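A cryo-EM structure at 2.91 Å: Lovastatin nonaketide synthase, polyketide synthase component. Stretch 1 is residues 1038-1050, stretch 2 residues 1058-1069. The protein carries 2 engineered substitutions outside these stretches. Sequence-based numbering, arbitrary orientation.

Stretch 1 (1038-1050) SLVELNLTADVSR
Stretch 2, residues 1058-1069: MTISFKIDSCLS

The two stretches form an antiparallel pair of neighbouring strands, their N-to-C directions 156° apart and their axes approaching to 4.3 Å. Both backbones are extended, phi mostly between -75° and -145° and psi between 95° and 147°. Stretch 1 breaks at Ser-1049 (-67/-22), which turns a corner before Arg-1050 (-142/125) extends again; stretch 2 breaks at Leu-1068 (-65/-43). The contact buries 1005 Å², both sides summed.

Every second residue of stretch 2 turns both N and O to stretch 1, so those pairs carry the bonds; the residues between form non-hydrogen-bonded pairs whose side chains share the other, mostly apolar face.

Met-1058 (t, t, m) sets CG 3.5 Å from CG2 of Val-1048 (p). Thr-1059 (m) exchanges bonds with Arg-1050: Thr-1059 N to Arg-1050 O and Arg-1050 N to Thr-1059 O, both 2.9 Å. Ser-1049 OG adds a weak bond of 3.1 Å to Thr-1059 O, and Thr-1059 OG1 sits over one face of the Arg-1050 guanidinium. On the apolar face, Ile-1060 (m, t) brings CG2 to 3.8 Å from Ala-1046 CB.

Ser-1061 (m) pairs through both N and O with Asp-1047 (m), its N donating only weakly. Phe-1062 (p, chi2 92°) opposes Ala-1046, CA to CA 4.2 Å, and meets Leu-1044 CD1 at its ring edge. Lys-1063 (m, t, t, m) bonds twice to Thr-1045 (m) and leads its amine away to a partner elsewhere in the structure. Ile-1064 (m, p) packs CD1 3.5 Å from CD1 of Leu-1044 (t, p).

Asp-1065 (m) bonds twice to Asn-1043 (m), whose ND2 bonds weakly to Glu-1041 OE2 at 3.1 Å. Ser-1066 (p) sets CB 3.6 Å from CD2 of Leu-1042 (m, t). Cys-1067 (t) bonds twice to Glu-1041 (t, t). Leu-1068 (m, t) puts CD2 3.9 Å from Val-1040 CG1; Ser-1069 makes no contact.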

# COMPACT_ATOMS: atom_id res chain seq x y z
N SER A 1038 1.12 -14.55 -19.69
CA SER A 1038 0.24 -13.48 -19.23
C SER A 1038 0.62 -13.05 -17.82
O SER A 1038 0.83 -13.88 -16.94
CB SER A 1038 -1.22 -13.94 -19.27
OG SER A 1038 -1.42 -15.03 -18.38
N LEU A 1039 0.70 -11.74 -17.62
CA LEU A 1039 1.05 -11.18 -16.32
C LEU A 1039 -0.23 -10.83 -15.56
O LEU A 1039 -1.07 -10.08 -16.05
CB LEU A 1039 1.92 -9.93 -16.47
CG LEU A 1039 3.38 -10.15 -16.86
CD1 LEU A 1039 4.02 -8.82 -17.22
CD2 LEU A 1039 4.15 -10.82 -15.74
N VAL A 1040 -0.37 -11.40 -14.37
CA VAL A 1040 -1.47 -11.09 -13.46
C VAL A 1040 -0.87 -10.43 -12.24
O VAL A 1040 -0.01 -11.01 -11.56
CB VAL A 1040 -2.26 -12.35 -13.08
CG1 VAL A 1040 -3.36 -12.01 -12.09
CG2 VAL A 1040 -2.84 -13.01 -14.32
N GLU A 1041 -1.31 -9.21 -11.95
CA GLU A 1041 -0.77 -8.47 -10.82
C GLU A 1041 -1.34 -9.01 -9.52
O GLU A 1041 -2.56 -9.12 -9.37
CB GLU A 1041 -1.07 -6.98 -10.96
CG GLU A 1041 -0.57 -6.14 -9.80
CD GLU A 1041 -0.72 -4.66 -10.04
OE1 GLU A 1041 -0.98 -4.27 -11.20
OE2 GLU A 1041 -0.58 -3.88 -9.08
N LEU A 1042 -0.46 -9.34 -8.59
CA LEU A 1042 -0.83 -9.75 -7.24
C LEU A 1042 -0.20 -8.78 -6.25
O LEU A 1042 1.03 -8.63 -6.22
CB LEU A 1042 -0.37 -11.18 -6.95
CG LEU A 1042 -0.99 -12.29 -7.80
CD1 LEU A 1042 -0.47 -13.64 -7.37
CD2 LEU A 1042 -2.50 -12.26 -7.71
N ASN A 1043 -1.04 -8.13 -5.46
CA ASN A 1043 -0.59 -7.20 -4.43
C ASN A 1043 -1.08 -7.72 -3.09
O ASN A 1043 -2.28 -7.66 -2.80
CB ASN A 1043 -1.12 -5.79 -4.71
CG ASN A 1043 -0.86 -5.35 -6.14
OD1 ASN A 1043 -1.73 -4.78 -6.79
ND2 ASN A 1043 0.35 -5.61 -6.63
N LEU A 1044 -0.17 -8.25 -2.29
CA LEU A 1044 -0.51 -8.74 -0.96
C LEU A 1044 -0.29 -7.61 0.03
O LEU A 1044 0.85 -7.26 0.34
CB LEU A 1044 0.32 -9.97 -0.60
CG LEU A 1044 0.26 -10.39 0.87
CD1 LEU A 1044 -1.17 -10.35 1.39
CD2 LEU A 1044 0.84 -11.77 1.06
N THR A 1045 -1.38 -7.03 0.51
CA THR A 1045 -1.33 -5.98 1.52
C THR A 1045 -1.59 -6.62 2.88
O THR A 1045 -2.66 -7.17 3.12
CB THR A 1045 -2.37 -4.90 1.23
OG1 THR A 1045 -2.17 -4.39 -0.10
CG2 THR A 1045 -2.26 -3.77 2.23
N ALA A 1046 -0.60 -6.53 3.77
CA ALA A 1046 -0.67 -7.12 5.09
C ALA A 1046 -0.44 -6.03 6.12
O ALA A 1046 0.61 -5.39 6.13
CB ALA A 1046 0.36 -8.24 5.25
N ASP A 1047 -1.42 -5.83 7.00
CA ASP A 1047 -1.39 -4.76 7.99
C ASP A 1047 -1.54 -5.38 9.36
O ASP A 1047 -2.57 -5.98 9.67
CB ASP A 1047 -2.51 -3.76 7.72
CG ASP A 1047 -2.77 -3.58 6.24
OD1 ASP A 1047 -1.99 -2.87 5.57
OD2 ASP A 1047 -3.74 -4.19 5.74
N VAL A 1048 -0.50 -5.25 10.19
CA VAL A 1048 -0.50 -5.87 11.51
C VAL A 1048 -1.42 -5.05 12.40
O VAL A 1048 -1.02 -4.03 12.97
CB VAL A 1048 0.91 -5.98 12.09
CG1 VAL A 1048 1.68 -4.70 11.88
CG2 VAL A 1048 0.85 -6.30 13.57
N SER A 1049 -2.67 -5.50 12.53
CA SER A 1049 -3.63 -4.82 13.39
C SER A 1049 -3.25 -4.91 14.86
O SER A 1049 -3.70 -4.08 15.65
CB SER A 1049 -5.03 -5.40 13.17
OG SER A 1049 -5.04 -6.79 13.43
N ARG A 1050 -2.44 -5.90 15.23
CA ARG A 1050 -1.99 -6.04 16.62
C ARG A 1050 -0.53 -6.49 16.59
O ARG A 1050 -0.22 -7.52 15.98
CB ARG A 1050 -2.85 -7.04 17.39
CG ARG A 1050 -2.53 -7.10 18.87
CD ARG A 1050 -2.59 -8.53 19.40
NE ARG A 1050 -3.92 -9.11 19.28
CZ ARG A 1050 -4.24 -10.32 19.70
NH1 ARG A 1050 -3.35 -11.12 20.28
NH2 ARG A 1050 -5.49 -10.75 19.55
N MET A 1058 0.89 -11.60 17.11
CA MET A 1058 0.83 -10.60 16.05
C MET A 1058 -0.34 -10.91 15.13
O MET A 1058 -0.35 -11.94 14.47
CB MET A 1058 2.14 -10.57 15.26
CG MET A 1058 2.19 -9.51 14.19
SD MET A 1058 3.82 -9.34 13.43
CE MET A 1058 4.74 -8.58 14.77
N THR A 1059 -1.32 -10.00 15.10
CA THR A 1059 -2.50 -10.14 14.25
C THR A 1059 -2.36 -9.22 13.05
O THR A 1059 -2.16 -8.01 13.20
CB THR A 1059 -3.77 -9.81 15.03
OG1 THR A 1059 -3.82 -10.60 16.22
CG2 THR A 1059 -5.00 -10.11 14.18
N ILE A 1060 -2.49 -9.80 11.86
CA ILE A 1060 -2.21 -9.11 10.60
C ILE A 1060 -3.32 -9.38 9.60
O ILE A 1060 -3.44 -10.49 9.08
CB ILE A 1060 -0.86 -9.56 10.02
CG1 ILE A 1060 0.22 -9.60 11.11
CG2 ILE A 1060 -0.43 -8.63 8.90
CD1 ILE A 1060 1.55 -10.11 10.62
N SER A 1061 -4.13 -8.37 9.30
CA SER A 1061 -5.12 -8.53 8.24
C SER A 1061 -4.43 -8.47 6.89
O SER A 1061 -3.71 -7.52 6.58
CB SER A 1061 -6.18 -7.43 8.35
OG SER A 1061 -6.83 -7.47 9.60
N PHE A 1062 -4.66 -9.50 6.07
CA PHE A 1062 -3.98 -9.61 4.79
C PHE A 1062 -5.00 -9.74 3.68
O PHE A 1062 -6.08 -10.31 3.86
CB PHE A 1062 -3.02 -10.81 4.76
CG PHE A 1062 -3.70 -12.14 4.64
CD1 PHE A 1062 -3.91 -12.71 3.40
CD2 PHE A 1062 -4.12 -12.84 5.76
CE1 PHE A 1062 -4.53 -13.93 3.27
CE2 PHE A 1062 -4.74 -14.06 5.64
CZ PHE A 1062 -4.95 -14.61 4.39
N LYS A 1063 -4.65 -9.18 2.52
CA LYS A 1063 -5.51 -9.17 1.34
C LYS A 1063 -4.63 -9.32 0.11
O LYS A 1063 -3.80 -8.45 -0.16
CB LYS A 1063 -6.34 -7.89 1.27
CG LYS A 1063 -7.16 -7.59 2.50
CD LYS A 1063 -7.90 -6.27 2.37
CE LYS A 1063 -8.64 -5.91 3.65
NZ LYS A 1063 -9.67 -6.92 3.99
N ILE A 1064 -4.81 -10.42 -0.62
CA ILE A 1064 -4.14 -10.61 -1.90
C ILE A 1064 -5.10 -10.06 -2.95
O ILE A 1064 -6.06 -10.72 -3.35
CB ILE A 1064 -3.79 -12.08 -2.16
CG1 ILE A 1064 -2.70 -12.56 -1.20
CG2 ILE A 1064 -3.34 -12.26 -3.59
CD1 ILE A 1064 -3.21 -12.90 0.17
N ASP A 1065 -4.86 -8.82 -3.37
CA ASP A 1065 -5.59 -8.25 -4.48
C ASP A 1065 -5.00 -8.72 -5.80
O ASP A 1065 -3.79 -8.88 -5.93
CB ASP A 1065 -5.55 -6.72 -4.40
CG ASP A 1065 -5.98 -6.19 -3.04
OD1 ASP A 1065 -6.83 -6.84 -2.40
OD2 ASP A 1065 -5.46 -5.14 -2.63
N SER A 1066 -5.88 -8.94 -6.78
CA SER A 1066 -5.45 -9.48 -8.06
C SER A 1066 -6.04 -8.66 -9.20
O SER A 1066 -7.16 -8.15 -9.10
CB SER A 1066 -5.85 -10.95 -8.22
OG SER A 1066 -7.24 -11.12 -8.03
N CYS A 1067 -5.26 -8.56 -10.27
CA CYS A 1067 -5.71 -7.93 -11.51
C CYS A 1067 -5.23 -8.79 -12.67
O CYS A 1067 -4.02 -8.88 -12.91
CB CYS A 1067 -5.17 -6.51 -11.65
SG CYS A 1067 -5.72 -5.69 -13.15
N LEU A 1068 -6.17 -9.42 -13.37
CA LEU A 1068 -5.81 -10.37 -14.42
C LEU A 1068 -5.09 -9.69 -15.57
O LEU A 1068 -4.10 -10.22 -16.08
CB LEU A 1068 -7.06 -11.09 -14.92
CG LEU A 1068 -7.95 -11.70 -13.84
CD1 LEU A 1068 -9.06 -12.52 -14.46
CD2 LEU A 1068 -7.13 -12.54 -12.88
N SER A 1069 -5.56 -8.52 -16.00
CA SER A 1069 -4.96 -7.82 -17.13
C SER A 1069 -4.92 -6.33 -16.83
O SER A 1069 -5.81 -5.80 -16.16
CB SER A 1069 -5.75 -8.07 -18.42
OG SER A 1069 -5.18 -7.37 -19.51